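Local coordinates for 3-deoxy-D-manno-octulosonate 8-phosphate phosphatase KdsC (Haemophilus influenzae, PDB 4HGP), which removes the phosphate from 3-deoxy-D-manno-octulosonate 8-phosphate, giving KDO for lipopolysaccharide biosynthesis, as a magnesium-dependent homotetrameric phosphatase, at residues A[14-19]-A[56-61]; A[80-85]-A[108-113]; A[8-13]-A[100-105]; A[45-50]-A[153-158]. All coordinates share one frame; numbering follows the deposited sequence.

Contact 1: A[14-19]-A[56-61]. With MG (magnesium ion), chain B; VN4 (oxido(dioxo)vanadium), chain C; KDO (3-deoxy-alpha-D-manno-oct-2-ulopyranosonic acid), chain D.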
loop_
_atom_site.group_PDB
_atom_site.type_symbol
_atom_site.label_atom_id
_atom_site.label_comp_id
_atom_site.label_asym_id
_atom_site.label_seq_id
_atom_site.Cartn_x
_atom_site.Cartn_y
_atom_site.Cartn_z
ATOM N N ASP A 14 -18.239 5.758 8.299
ATOM C CA ASP A 14 -17.145 5.389 9.170
ATOM C C ASP A 14 -15.829 5.761 8.469
ATOM O O ASP A 14 -15.810 5.957 7.259
ATOM C CB ASP A 14 -17.206 3.892 9.420
ATOM C CG ASP A 14 -16.016 3.397 10.163
ATOM O OD1 ASP A 14 -15.699 4.008 11.200
ATOM O OD2 ASP A 14 -15.380 2.435 9.689
ATOM N N VAL A 15 -14.732 5.873 9.214
ATOM C CA VAL A 15 -13.468 6.279 8.598
ATOM C C VAL A 15 -12.511 5.127 8.353
ATOM O O VAL A 15 -12.146 4.837 7.207
ATOM C CB VAL A 15 -12.739 7.334 9.438
ATOM C CG1 VAL A 15 -11.472 7.800 8.730
ATOM C CG2 VAL A 15 -13.674 8.490 9.747
ATOM N N ASP A 16 -12.069 4.494 9.431
ATOM C CA ASP A 16 -11.037 3.476 9.297
ATOM C C ASP A 16 -11.627 2.241 8.638
ATOM O O ASP A 16 -12.606 1.661 9.136
ATOM C CB ASP A 16 -10.405 3.135 10.653
ATOM C CG ASP A 16 -9.897 4.363 11.389
ATOM O OD1 ASP A 16 -8.963 5.017 10.875
ATOM O OD2 ASP A 16 -10.426 4.675 12.483
ATOM N N GLY A 17 -11.045 1.864 7.503
ATOM C CA GLY A 17 -11.488 0.699 6.758
ATOM C C GLY A 17 -12.615 0.994 5.782
ATOM O O GLY A 17 -13.117 0.095 5.102
ATOM N N VAL A 18 -13.014 2.257 5.706
ATOM C CA VAL A 18 -14.004 2.686 4.725
ATOM C C VAL A 18 -13.428 3.808 3.871
ATOM O O VAL A 18 -13.267 3.651 2.658
ATOM C CB VAL A 18 -15.326 3.128 5.383
ATOM C CG1 VAL A 18 -16.195 3.911 4.386
ATOM C CG2 VAL A 18 -16.073 1.903 5.893
ATOM N N LEU A 19 -13.117 4.930 4.519
ATOM C CA LEU A 19 -12.452 6.052 3.870
ATOM C C LEU A 19 -10.956 5.768 3.798
ATOM O O LEU A 19 -10.241 6.378 3.013
ATOM C CB LEU A 19 -12.725 7.357 4.623
ATOM C CG LEU A 19 -14.192 7.803 4.708
ATOM C CD1 LEU A 19 -14.312 9.125 5.429
ATOM C CD2 LEU A 19 -14.815 7.906 3.319
ATOM N N VAL A 56 -19.523 12.195 9.315
ATOM C CA VAL A 56 -18.503 11.234 9.668
ATOM C C VAL A 56 -18.743 10.729 11.080
ATOM O O VAL A 56 -19.036 11.508 11.978
ATOM C CB VAL A 56 -17.116 11.863 9.556
ATOM C CG1 VAL A 56 -16.072 10.937 10.120
ATOM C CG2 VAL A 56 -16.823 12.190 8.114
ATOM N N LEU A 57 -18.646 9.414 11.259
ATOM C CA LEU A 57 -18.803 8.782 12.560
ATOM C C LEU A 57 -17.678 7.774 12.772
ATOM O O LEU A 57 -17.626 6.747 12.096
ATOM C CB LEU A 57 -20.166 8.089 12.650
ATOM C CG LEU A 57 -20.551 7.433 13.976
ATOM C CD1 LEU A 57 -20.375 8.406 15.135
ATOM C CD2 LEU A 57 -21.979 6.925 13.906
ATOM N N SER A 58 -16.787 8.076 13.711
ATOM C CA SER A 58 -15.588 7.270 13.931
ATOM C C SER A 58 -15.354 6.971 15.406
ATOM O O SER A 58 -15.573 7.827 16.258
ATOM C CB SER A 58 -14.358 7.986 13.355
ATOM O OG SER A 58 -13.175 7.237 13.566
ATOM N N GLY A 59 -14.902 5.757 15.701
ATOM C CA GLY A 59 -14.539 5.381 17.054
ATOM C C GLY A 59 -13.176 5.914 17.457
ATOM O O GLY A 59 -12.757 5.777 18.608
ATOM N N ARG A 60 -12.472 6.509 16.498
ATOM C CA ARG A 60 -11.191 7.159 16.759
ATOM C C ARG A 60 -11.262 8.646 16.437
ATOM O O ARG A 60 -12.065 9.079 15.608
ATOM C CB ARG A 60 -10.063 6.522 15.934
ATOM C CG ARG A 60 -9.855 5.041 16.172
ATOM C CD ARG A 60 -8.521 4.603 15.602
ATOM N NE ARG A 60 -7.423 5.281 16.281
ATOM C CZ ARG A 60 -6.801 4.810 17.354
ATOM N NH1 ARG A 60 -7.154 3.639 17.874
ATOM N NH2 ARG A 60 -5.823 5.512 17.908
ATOM N N ASP A 61 -10.409 9.422 17.099
ATOM C CA ASP A 61 -10.316 10.855 16.854
ATOM C C ASP A 61 -8.847 11.216 16.714
ATOM O O ASP A 61 -7.993 10.639 17.391
ATOM C CB ASP A 61 -10.931 11.642 18.014
ATOM C CG ASP A 61 -11.115 13.127 17.694
ATOM O OD1 ASP A 61 -10.580 13.589 16.672
ATOM O OD2 ASP A 61 -11.798 13.832 18.469
HETATM MG MG MG B . -14.169 0.958 10.335
HETATM V V VN4 C . -14.048 3.610 12.439
HETATM O O1 VN4 C . -13.395 5.435 11.701
HETATM O O2 VN4 C . -13.492 1.798 11.577
HETATM O O3 VN4 C . -15.506 3.634 13.934
HETATM C C1 KDO D . -7.570 0.064 16.676
HETATM O O1A KDO D . -6.916 1.064 17.061
HETATM O O1B KDO D . -7.034 -0.764 15.901
HETATM C C2 KDO D . -8.986 -0.143 17.113
HETATM O O2 KDO D . -9.480 -1.371 16.438
HETATM C C3 KDO D . -9.027 -0.302 18.280
HETATM C C4 KDO D . -10.159 -0.220 18.872
HETATM O O4 KDO D . -9.869 0.441 20.215
HETATM C C5 KDO D . -11.232 0.622 18.290
HETATM O O5 KDO D . -11.051 1.836 18.862
HETATM C C6 KDO D . -11.399 0.798 16.684
HETATM O O6 KDO D . -9.848 1.021 16.678
HETATM C C7 KDO D . -12.064 1.796 16.213
HETATM O O7 KDO D . -11.996 2.914 17.140
HETATM C C8 KDO D . -13.565 1.414 15.928
HETATM O O8 KDO D . -14.288 2.237 15.081
HETATM O O HOH W 1 -10.482 7.424 12.589
HETATM O O HOH W 2 -12.827 -0.462 11.019
HETATM O O HOH W 3 -15.628 0.282 11.635
#
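V15, D14 and D16 have the largest shares of this contact with 56-61. V15 reaches over with its CG2 branch, which presses on V56 CG1 at 3.4 Å, tighter than ordinary van der Waals contact, and also rests on CB of S58. With CG1 anti to the backbone N (chi1 -176°), it is CG2, beside that N, that meets V56. D14 offers its CA-H almost straight to L57 O, 3.3 Å from CA, and turns its carboxylate to the ligands: OD1 lies 2.1 Å from the vanadium and OD2 2.0 Å from the magnesium. D16 joins the magnesium through its backbone O; its OD2 packs on R60 CD and is tied to S58 OG by a water that donates to both, while OD1 forms a salt bridge with K34. The backbone N-H of D16 meets vanadate O1 at 2.8 Å, and that of G59 grips O3, so both segments hold the oxoanion. R60 NH1 comes within 2.7 Å of O1A of KDO. With D107 completing the protein ligands of magnesium, and D14, D16 and V18 matching the DxDx(T/V) motif of the family, this is the phosphoryl-transfer site of a HAD phosphatase, facing the end of the neighbouring strand, 53-57.

Contact 2: A[80-85]-A[108-113]. With KDO (3-deoxy-alpha-D-manno-oct-2-ulopyranosonic acid), chain D; VN4 (oxido(dioxo)vanadium), chain C.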
loop_
_atom_site.group_PDB
_atom_site.type_symbol
_atom_site.label_atom_id
_atom_site.label_comp_id
_atom_site.label_asym_id
_atom_site.label_seq_id
_atom_site.Cartn_x
_atom_site.Cartn_y
_atom_site.Cartn_z
ATOM N N GLY A 80 -14.215 9.605 18.104
ATOM C CA GLY A 80 -13.944 8.837 19.310
ATOM C C GLY A 80 -15.178 8.167 19.882
ATOM O O GLY A 80 -15.279 7.941 21.092
ATOM N N LYS A 81 -16.116 7.825 19.010
ATOM C CA LYS A 81 -17.434 7.381 19.446
ATOM C C LYS A 81 -17.706 5.922 19.071
ATOM O O LYS A 81 -17.977 5.609 17.916
ATOM C CB LYS A 81 -18.499 8.301 18.849
ATOM C CG LYS A 81 -19.898 8.077 19.382
ATOM C CD LYS A 81 -20.209 8.972 20.574
ATOM C CE LYS A 81 -21.669 8.819 20.972
ATOM N NZ LYS A 81 -21.990 9.430 22.291
ATOM N N LEU A 82 -17.648 5.039 20.066
ATOM C CA LEU A 82 -17.703 3.599 19.834
ATOM C C LEU A 82 -19.109 3.020 19.928
ATOM O O LEU A 82 -19.376 1.936 19.408
ATOM C CB LEU A 82 -16.773 2.875 20.807
ATOM C CG LEU A 82 -15.291 2.997 20.451
ATOM C CD1 LEU A 82 -14.444 2.372 21.534
ATOM C CD2 LEU A 82 -15.025 2.330 19.120
ATOM N N GLU A 83 -19.996 3.733 20.611
ATOM C CA GLU A 83 -21.399 3.366 20.633
ATOM C C GLU A 83 -22.075 4.234 19.584
ATOM O O GLU A 83 -22.245 5.439 19.781
ATOM C CB GLU A 83 -21.993 3.587 22.025
ATOM C CG GLU A 83 -23.419 3.052 22.203
ATOM C CD GLU A 83 -24.474 4.032 21.717
ATOM O OE1 GLU A 83 -24.519 5.171 22.241
ATOM O OE2 GLU A 83 -25.255 3.662 20.810
ATOM N N LYS A 84 -22.446 3.617 18.463
ATOM C CA LYS A 84 -22.797 4.377 17.263
ATOM C C LYS A 84 -24.289 4.477 16.953
ATOM O O LYS A 84 -24.682 5.221 16.055
ATOM C CB LYS A 84 -22.046 3.827 16.051
ATOM C CG LYS A 84 -20.554 4.088 16.077
ATOM C CD LYS A 84 -19.907 3.660 14.785
ATOM C CE LYS A 84 -18.437 3.977 14.804
ATOM N NZ LYS A 84 -17.788 3.654 13.507
ATOM N N GLU A 85 -25.119 3.742 17.684
ATOM C CA GLU A 85 -26.558 3.835 17.475
ATOM C C GLU A 85 -27.079 5.202 17.866
ATOM O O GLU A 85 -27.697 5.882 17.055
ATOM C CB GLU A 85 -27.315 2.778 18.261
ATOM C CG GLU A 85 -28.820 2.951 18.163
ATOM C CD GLU A 85 -29.570 1.918 18.966
ATOM O OE1 GLU A 85 -29.184 0.730 18.917
ATOM O OE2 GLU A 85 -30.540 2.292 19.653
ATOM N N ASP A 108 -16.925 -2.987 9.976
ATOM C CA ASP A 108 -16.618 -3.860 11.103
ATOM C C ASP A 108 -17.740 -3.872 12.141
ATOM O O ASP A 108 -18.718 -3.136 12.024
ATOM C CB ASP A 108 -15.268 -3.472 11.731
ATOM C CG ASP A 108 -14.621 -4.611 12.518
ATOM O OD1 ASP A 108 -15.060 -5.775 12.390
ATOM O OD2 ASP A 108 -13.651 -4.334 13.261
ATOM N N SER A 109 -17.574 -4.714 13.155
ATOM C CA SER A 109 -18.574 -4.935 14.195
ATOM C C SER A 109 -19.109 -3.650 14.836
ATOM O O SER A 109 -20.293 -3.573 15.169
ATOM C CB SER A 109 -17.996 -5.858 15.264
ATOM O OG SER A 109 -17.630 -7.111 14.713
ATOM N N VAL A 110 -18.243 -2.648 14.993
ATOM C CA VAL A 110 -18.595 -1.386 15.649
ATOM C C VAL A 110 -19.677 -0.646 14.861
ATOM O O VAL A 110 -20.396 0.209 15.391
ATOM C CB VAL A 110 -17.349 -0.479 15.820
ATOM C CG1 VAL A 110 -16.858 0.029 14.469
ATOM C CG2 VAL A 110 -17.634 0.690 16.758
ATOM N N ASP A 111 -19.798 -1.010 13.591
ATOM C CA ASP A 111 -20.751 -0.388 12.690
ATOM C C ASP A 111 -22.107 -1.076 12.727
ATOM O O ASP A 111 -23.087 -0.535 12.227
ATOM C CB ASP A 111 -20.201 -0.423 11.270
ATOM C CG ASP A 111 -18.913 0.366 11.128
ATOM O OD1 ASP A 111 -18.904 1.553 11.504
ATOM O OD2 ASP A 111 -17.913 -0.200 10.639
ATOM N N LEU A 112 -22.153 -2.275 13.306
ATOM C CA LEU A 112 -23.393 -3.045 13.408
ATOM C C LEU A 112 -24.565 -2.276 14.049
ATOM O O LEU A 112 -25.689 -2.390 13.577
ATOM C CB LEU A 112 -23.168 -4.378 14.130
ATOM C CG LEU A 112 -22.382 -5.485 13.421
ATOM C CD1 LEU A 112 -22.249 -6.686 14.347
ATOM C CD2 LEU A 112 -23.019 -5.884 12.097
ATOM N N PRO A 113 -24.317 -1.492 15.120
ATOM C CA PRO A 113 -25.446 -0.688 15.609
ATOM C C PRO A 113 -25.840 0.457 14.653
ATOM O O PRO A 113 -27.002 0.850 14.613
ATOM C CB PRO A 113 -24.929 -0.132 16.941
ATOM C CG PRO A 113 -23.813 -1.019 17.318
ATOM C CD PRO A 113 -23.174 -1.421 16.044
HETATM C C1 KDO D . -7.570 0.064 16.676
HETATM O O1A KDO D . -6.916 1.064 17.061
HETATM O O1B KDO D . -7.034 -0.764 15.901
HETATM C C2 KDO D . -8.986 -0.143 17.113
HETATM O O2 KDO D . -9.480 -1.371 16.438
HETATM C C3 KDO D . -9.027 -0.302 18.280
HETATM C C4 KDO D . -10.159 -0.220 18.872
HETATM O O4 KDO D . -9.869 0.441 20.215
HETATM C C5 KDO D . -11.232 0.622 18.290
HETATM O O5 KDO D . -11.051 1.836 18.862
HETATM C C6 KDO D . -11.399 0.798 16.684
HETATM O O6 KDO D . -9.848 1.021 16.678
HETATM C C7 KDO D . -12.064 1.796 16.213
HETATM O O7 KDO D . -11.996 2.914 17.140
HETATM C C8 KDO D . -13.565 1.414 15.928
HETATM O O8 KDO D . -14.288 2.237 15.081
HETATM V V VN4 C . -14.048 3.610 12.439
HETATM O O1 VN4 C . -13.395 5.435 11.701
HETATM O O2 VN4 C . -13.492 1.798 11.577
HETATM O O3 VN4 C . -15.506 3.634 13.934
HETATM O O HOH W 4 -21.187 0.900 18.045
#
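The flat group of this contact is the D111 carboxylate: K84 NZ meets its OD1 at 3.1 Å in a salt bridge, coming from the syn side but 30° out of the carboxylate plane. The other oxygen, OD2, uses its anti lone pair for the backbone N-H of D108, and the hydroxyl of Y104 also bonds to OD1, so the group is held at both oxygens. K84 runs alongside D111, its CD passing V110 O at 3.5 Å; NZ ends beside O3 of the vanadate, modelled doubtfully close, and also bonds to the Y104 hydroxyl and lies by D14. V110 CG2, anti to its backbone N, packs against L82 O at 3.4 Å and L82 CD2, while CG1, between N and the carbonyl carbon (chi1 69°), faces O8 of KDO at 3.4 Å. L82 CD2 touches C8 of the same sugar. P113 CB lies against CB of E85 at 4.0 Å. One water bridges the backbones, donating to L82 O and V110 O and accepting from K84 N. K84, inferred by similarity to bind substrate, lies near the beginning of helix 84-95 and D111 near that of helix 112-117, beside the phosphoryl pocket of a HAD-family active site.

Contact 3: A[8-13]-A[100-105]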
loop_
_atom_site.group_PDB
_atom_site.type_symbol
_atom_site.label_atom_id
_atom_site.label_comp_id
_atom_site.label_asym_id
_atom_site.label_seq_id
_atom_site.Cartn_x
_atom_site.Cartn_y
_atom_site.Cartn_z
ATOM N N ILE A 8 -32.574 9.005 -0.238
ATOM C CA ILE A 8 -31.460 9.339 0.634
ATOM C C ILE A 8 -31.124 10.827 0.571
ATOM O O ILE A 8 -30.911 11.391 -0.509
ATOM C CB ILE A 8 -30.200 8.494 0.339
ATOM C CG1 ILE A 8 -30.496 7.005 0.526
ATOM C CG2 ILE A 8 -29.049 8.928 1.236
ATOM C CD1 ILE A 8 -31.243 6.677 1.807
ATOM N N LYS A 9 -31.095 11.457 1.744
ATOM C CA LYS A 9 -30.779 12.871 1.869
ATOM C C LYS A 9 -29.578 13.066 2.789
ATOM O O LYS A 9 -29.101 14.182 2.983
ATOM C CB LYS A 9 -31.988 13.624 2.429
ATOM C CG LYS A 9 -33.263 13.431 1.632
ATOM C CD LYS A 9 -33.202 14.190 0.316
ATOM C CE LYS A 9 -33.077 15.675 0.567
ATOM N NZ LYS A 9 -32.866 16.419 -0.687
ATOM N N PHE A 10 -29.082 11.971 3.353
ATOM C CA PHE A 10 -28.036 12.053 4.365
ATOM C C PHE A 10 -27.199 10.782 4.360
ATOM O O PHE A 10 -27.743 9.682 4.384
ATOM C CB PHE A 10 -28.675 12.253 5.740
ATOM C CG PHE A 10 -27.698 12.603 6.834
ATOM C CD1 PHE A 10 -26.535 13.305 6.556
ATOM C CD2 PHE A 10 -27.955 12.227 8.146
ATOM C CE1 PHE A 10 -25.640 13.626 7.564
ATOM C CE2 PHE A 10 -27.070 12.544 9.161
ATOM C CZ PHE A 10 -25.911 13.249 8.868
ATOM N N VAL A 11 -25.882 10.945 4.318
ATOM C CA VAL A 11 -24.958 9.814 4.363
ATOM C C VAL A 11 -23.989 9.947 5.534
ATOM O O VAL A 11 -23.292 10.958 5.665
ATOM C CB VAL A 11 -24.123 9.697 3.069
ATOM C CG1 VAL A 11 -23.136 8.556 3.195
ATOM C CG2 VAL A 11 -25.023 9.508 1.852
ATOM N N ILE A 12 -23.945 8.919 6.377
ATOM C CA ILE A 12 -22.980 8.863 7.467
ATOM C C ILE A 12 -21.917 7.804 7.172
ATOM O O ILE A 12 -22.241 6.664 6.840
ATOM C CB ILE A 12 -23.666 8.537 8.797
ATOM C CG1 ILE A 12 -24.787 9.549 9.068
ATOM C CG2 ILE A 12 -22.642 8.493 9.923
ATOM C CD1 ILE A 12 -25.595 9.250 10.324
ATOM N N THR A 13 -20.649 8.185 7.275
ATOM C CA THR A 13 -19.579 7.247 6.967
ATOM C C THR A 13 -18.613 7.016 8.126
ATOM O O THR A 13 -18.233 7.937 8.845
ATOM C CB THR A 13 -18.798 7.668 5.700
ATOM O OG1 THR A 13 -17.856 6.647 5.346
ATOM C CG2 THR A 13 -18.070 9.001 5.910
ATOM N N GLU A 100 -35.009 6.739 7.472
ATOM C CA GLU A 100 -35.213 6.151 6.151
ATOM C C GLU A 100 -34.681 7.046 5.031
ATOM O O GLU A 100 -34.654 6.646 3.865
ATOM C CB GLU A 100 -36.688 5.808 5.919
ATOM C CG GLU A 100 -37.566 6.983 5.573
ATOM C CD GLU A 100 -38.958 6.557 5.109
ATOM O OE1 GLU A 100 -39.930 7.283 5.417
ATOM O OE2 GLU A 100 -39.084 5.506 4.435
ATOM N N GLN A 101 -34.254 8.252 5.396
ATOM C CA GLN A 101 -33.569 9.158 4.481
ATOM C C GLN A 101 -32.056 9.046 4.669
ATOM O O GLN A 101 -31.284 9.751 4.010
ATOM C CB GLN A 101 -34.013 10.608 4.724
ATOM C CG GLN A 101 -35.446 10.936 4.276
ATOM C CD GLN A 101 -35.936 12.303 4.748
ATOM O OE1 GLN A 101 -35.574 12.776 5.828
ATOM N NE2 GLN A 101 -36.768 12.943 3.932
ATOM N N THR A 102 -31.628 8.169 5.573
ATOM C CA THR A 102 -30.214 8.094 5.944
ATOM C C THR A 102 -29.529 6.796 5.516
ATOM O O THR A 102 -30.057 5.708 5.724
ATOM C CB THR A 102 -30.005 8.275 7.470
ATOM O OG1 THR A 102 -30.657 9.466 7.917
ATOM C CG2 THR A 102 -28.523 8.355 7.809
ATOM N N ALA A 103 -28.341 6.930 4.928
ATOM C CA ALA A 103 -27.512 5.786 4.549
ATOM C C ALA A 103 -26.201 5.756 5.334
ATOM O O ALA A 103 -25.600 6.800 5.586
ATOM C CB ALA A 103 -27.227 5.811 3.061
ATOM N N TYR A 104 -25.761 4.557 5.718
ATOM C CA TYR A 104 -24.530 4.402 6.494
ATOM C C TYR A 104 -23.625 3.397 5.808
ATOM O O TYR A 104 -24.092 2.388 5.297
ATOM C CB TYR A 104 -24.821 3.926 7.926
ATOM C CG TYR A 104 -23.594 3.863 8.826
ATOM C CD1 TYR A 104 -23.224 4.957 9.597
ATOM C CD2 TYR A 104 -22.803 2.714 8.899
ATOM C CE1 TYR A 104 -22.107 4.914 10.421
ATOM C CE2 TYR A 104 -21.680 2.666 9.715
ATOM C CZ TYR A 104 -21.340 3.772 10.478
ATOM O OH TYR A 104 -20.230 3.754 11.302
ATOM N N ILE A 105 -22.327 3.670 5.815
ATOM C CA ILE A 105 -21.360 2.746 5.232
ATOM C C ILE A 105 -20.264 2.407 6.256
ATOM O O ILE A 105 -19.636 3.304 6.825
ATOM C CB ILE A 105 -20.788 3.321 3.925
ATOM C CG1 ILE A 105 -19.683 2.422 3.355
ATOM C CG2 ILE A 105 -20.302 4.743 4.141
ATOM C CD1 ILE A 105 -19.188 2.858 1.994
#
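I12 CG2 sits against the Y104 ring, 3.6 Å from CD1, where the two side chains slant past each other. Along the same face the hollow beside T102 takes the other branch of I12, with CD1 4.0 Å from T102 CG2. F10 lies next to T102 and points the same way, its CD2 edge near T102 OG1, whose hydrogen bond goes to the carbonyl O of T98; I12 CG1 lies over one face of the F10 ring, 3.7 Å above the plane and offset toward the rim. F10 CG stands anti to the backbone N (chi1 -169°), which lays the ring beside T102. On the opposite face the short side chain of A103 lets the CG2 branch of I8 lie against it, 4.0 Å from CB, and T13 OG1 touches I105 CG2 at 3.3 Å. Between the two faces the backbones are joined: A103 N to F10 O, I12 N to A103 O at 2.8 Å, and I105 N to I12 O. Helix 84-95 covers the F10 and I12 face, helix 147-158 the V11 and T13 face. Such pairing of parallel strands, 20° apart, forms the centre of the Rossmann-like sheet of the HAD fold.

Contact 4: A[45-50]-A[153-158]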
loop_
_atom_site.group_PDB
_atom_site.type_symbol
_atom_site.label_atom_id
_atom_site.label_comp_id
_atom_site.label_asym_id
_atom_site.label_seq_id
_atom_site.Cartn_x
_atom_site.Cartn_y
_atom_site.Cartn_z
ATOM N N LYS A 45 -17.980 15.648 -2.202
ATOM C CA LYS A 45 -18.354 16.973 -2.693
ATOM C C LYS A 45 -19.555 16.928 -3.621
ATOM O O LYS A 45 -20.372 17.846 -3.630
ATOM C CB LYS A 45 -17.182 17.633 -3.420
ATOM C CG LYS A 45 -15.943 17.851 -2.563
ATOM C CD LYS A 45 -16.263 18.587 -1.272
ATOM C CE LYS A 45 -16.850 19.963 -1.532
ATOM N NZ LYS A 45 -16.954 20.748 -0.273
ATOM N N MET A 46 -19.643 15.857 -4.410
ATOM C CA MET A 46 -20.750 15.648 -5.342
ATOM C C MET A 46 -22.077 15.424 -4.626
ATOM O O MET A 46 -23.108 15.962 -5.030
ATOM C CB MET A 46 -20.448 14.476 -6.280
ATOM C CG MET A 46 -19.374 14.770 -7.313
ATOM S SD MET A 46 -18.930 13.337 -8.305
ATOM C CE MET A 46 -17.834 14.063 -9.511
ATOM N N LEU A 47 -22.048 14.631 -3.561
ATOM C CA LEU A 47 -23.237 14.382 -2.756
ATOM C C LEU A 47 -23.749 15.675 -2.131
ATOM O O LEU A 47 -24.935 15.997 -2.228
ATOM C CB LEU A 47 -22.934 13.373 -1.647
ATOM C CG LEU A 47 -22.787 11.892 -1.992
ATOM C CD1 LEU A 47 -22.232 11.137 -0.790
ATOM C CD2 LEU A 47 -24.114 11.302 -2.404
ATOM N N MET A 48 -22.846 16.403 -1.483
ATOM C CA MET A 48 -23.183 17.668 -0.842
ATOM C C MET A 48 -23.802 18.652 -1.831
ATOM O O MET A 48 -24.771 19.338 -1.516
ATOM C CB MET A 48 -21.937 18.282 -0.217
ATOM C CG MET A 48 -21.529 17.695 1.123
ATOM S SD MET A 48 -19.943 18.385 1.619
ATOM C CE MET A 48 -20.105 20.036 0.955
ATOM N N ASP A 49 -23.237 18.706 -3.029
ATOM C CA ASP A 49 -23.709 19.609 -4.073
ATOM C C ASP A 49 -25.097 19.212 -4.581
ATOM O O ASP A 49 -25.863 20.051 -5.063
ATOM C CB ASP A 49 -22.709 19.621 -5.229
ATOM C CG ASP A 49 -23.213 20.390 -6.431
ATOM O OD1 ASP A 49 -23.220 21.634 -6.379
ATOM O OD2 ASP A 49 -23.599 19.753 -7.432
ATOM N N ALA A 50 -25.408 17.924 -4.468
ATOM C CA ALA A 50 -26.687 17.382 -4.905
ATOM C C ALA A 50 -27.715 17.369 -3.777
ATOM O O ALA A 50 -28.693 16.620 -3.830
ATOM C CB ALA A 50 -26.501 15.985 -5.459
ATOM N N ASP A 153 -21.764 7.281 -6.161
ATOM C CA ASP A 153 -22.140 7.158 -7.565
ATOM C C ASP A 153 -23.499 6.497 -7.720
ATOM O O ASP A 153 -24.303 6.910 -8.557
ATOM C CB ASP A 153 -21.077 6.378 -8.341
ATOM C CG ASP A 153 -19.933 7.257 -8.804
ATOM O OD1 ASP A 153 -19.954 8.470 -8.522
ATOM O OD2 ASP A 153 -19.004 6.727 -9.442
ATOM N N MET A 154 -23.751 5.482 -6.898
ATOM C CA MET A 154 -24.998 4.739 -6.931
ATOM C C MET A 154 -26.157 5.606 -6.494
ATOM O O MET A 154 -27.239 5.564 -7.074
ATOM C CB MET A 154 -24.923 3.557 -5.980
ATOM C CG MET A 154 -24.306 2.309 -6.538
ATOM S SD MET A 154 -24.205 1.057 -5.256
ATOM C CE MET A 154 -25.937 0.839 -4.877
ATOM N N ILE A 155 -25.934 6.376 -5.441
ATOM C CA ILE A 155 -27.003 7.175 -4.869
ATOM C C ILE A 155 -27.433 8.255 -5.850
ATOM O O ILE A 155 -28.620 8.423 -6.119
ATOM C CB ILE A 155 -26.586 7.806 -3.533
ATOM C CG1 ILE A 155 -26.255 6.715 -2.512
ATOM C CG2 ILE A 155 -27.703 8.678 -2.991
ATOM C CD1 ILE A 155 -26.062 7.228 -1.102
ATOM N N LEU A 156 -26.449 8.973 -6.380
ATOM C CA LEU A 156 -26.689 10.025 -7.359
ATOM C C LEU A 156 -27.417 9.515 -8.604
ATOM O O LEU A 156 -28.392 10.114 -9.050
ATOM C CB LEU A 156 -25.373 10.697 -7.758
ATOM C CG LEU A 156 -24.684 11.498 -6.656
ATOM C CD1 LEU A 156 -23.451 12.183 -7.190
ATOM C CD2 LEU A 156 -25.637 12.502 -6.044
ATOM N N GLN A 157 -26.938 8.412 -9.161
ATOM C CA GLN A 157 -27.561 7.849 -10.355
ATOM C C GLN A 157 -29.006 7.398 -10.121
ATOM O O GLN A 157 -29.854 7.550 -10.994
ATOM C CB GLN A 157 -26.735 6.697 -10.908
ATOM C CG GLN A 157 -27.338 6.104 -12.162
ATOM C CD GLN A 157 -26.310 5.458 -13.047
ATOM O OE1 GLN A 157 -25.273 6.047 -13.334
ATOM N NE2 GLN A 157 -26.587 4.235 -13.484
ATOM N N ALA A 158 -29.275 6.840 -8.945
ATOM C CA ALA A 158 -30.631 6.447 -8.571
ATOM C C ALA A 158 -31.564 7.653 -8.595
ATOM O O ALA A 158 -32.714 7.545 -9.004
ATOM C CB ALA A 158 -30.632 5.826 -7.210
#
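M46 and L156 meet first along helix 38-49: M46 CB faces L156 CD1 at 3.9 Å, and the methionine's extended chain, directed by a CG beside the backbone N, carries on to F165 and M178. One residue later L47 leans across, with CD2 4.1 Å from L156 CD2 and looser against I155 CB at 4.4 Å. The two leucines pass at a slant; F148 and S152, earlier on helix 147-158, also touch L47, and V164 of helix 163-166 touches L156. These helices run in roughly the same direction, 30° apart, with axes 10.3 Å from each other, and they pack side by side on the V11 face of the Rossmann-like sheet of this HAD phosphatase. No hydrogen bond joins the two segments, so the grip is wholly apolar. At A50, the first residue to leave helical geometry, CB presses on L156 CD2 at 3.6 Å.

All four contacts are largely buried; contacts 1 and 3 lie near the chain's centre, contacts 2 and 4 farther out. Contact 3 is the strand pairing at the middle of the sheet, bonded mainly backbone to backbone. Contact 1 sits at the ends of neighbouring strands of that sheet, linked to it by the backbone of T13 and I105, and is dominated by metal and oxoanion ligands. Contact 2 lies beside it: D14 OD1 and K84 NZ form a salt bridge, and both contacts touch vanadate, KDO and the second subunit. Y104 joins the sheet of contact 3 to this site. Contact 4, without polar pairing, lies about 20 Å centre to centre from contact 1 and meets contact 3 through I155 and L47 on V11.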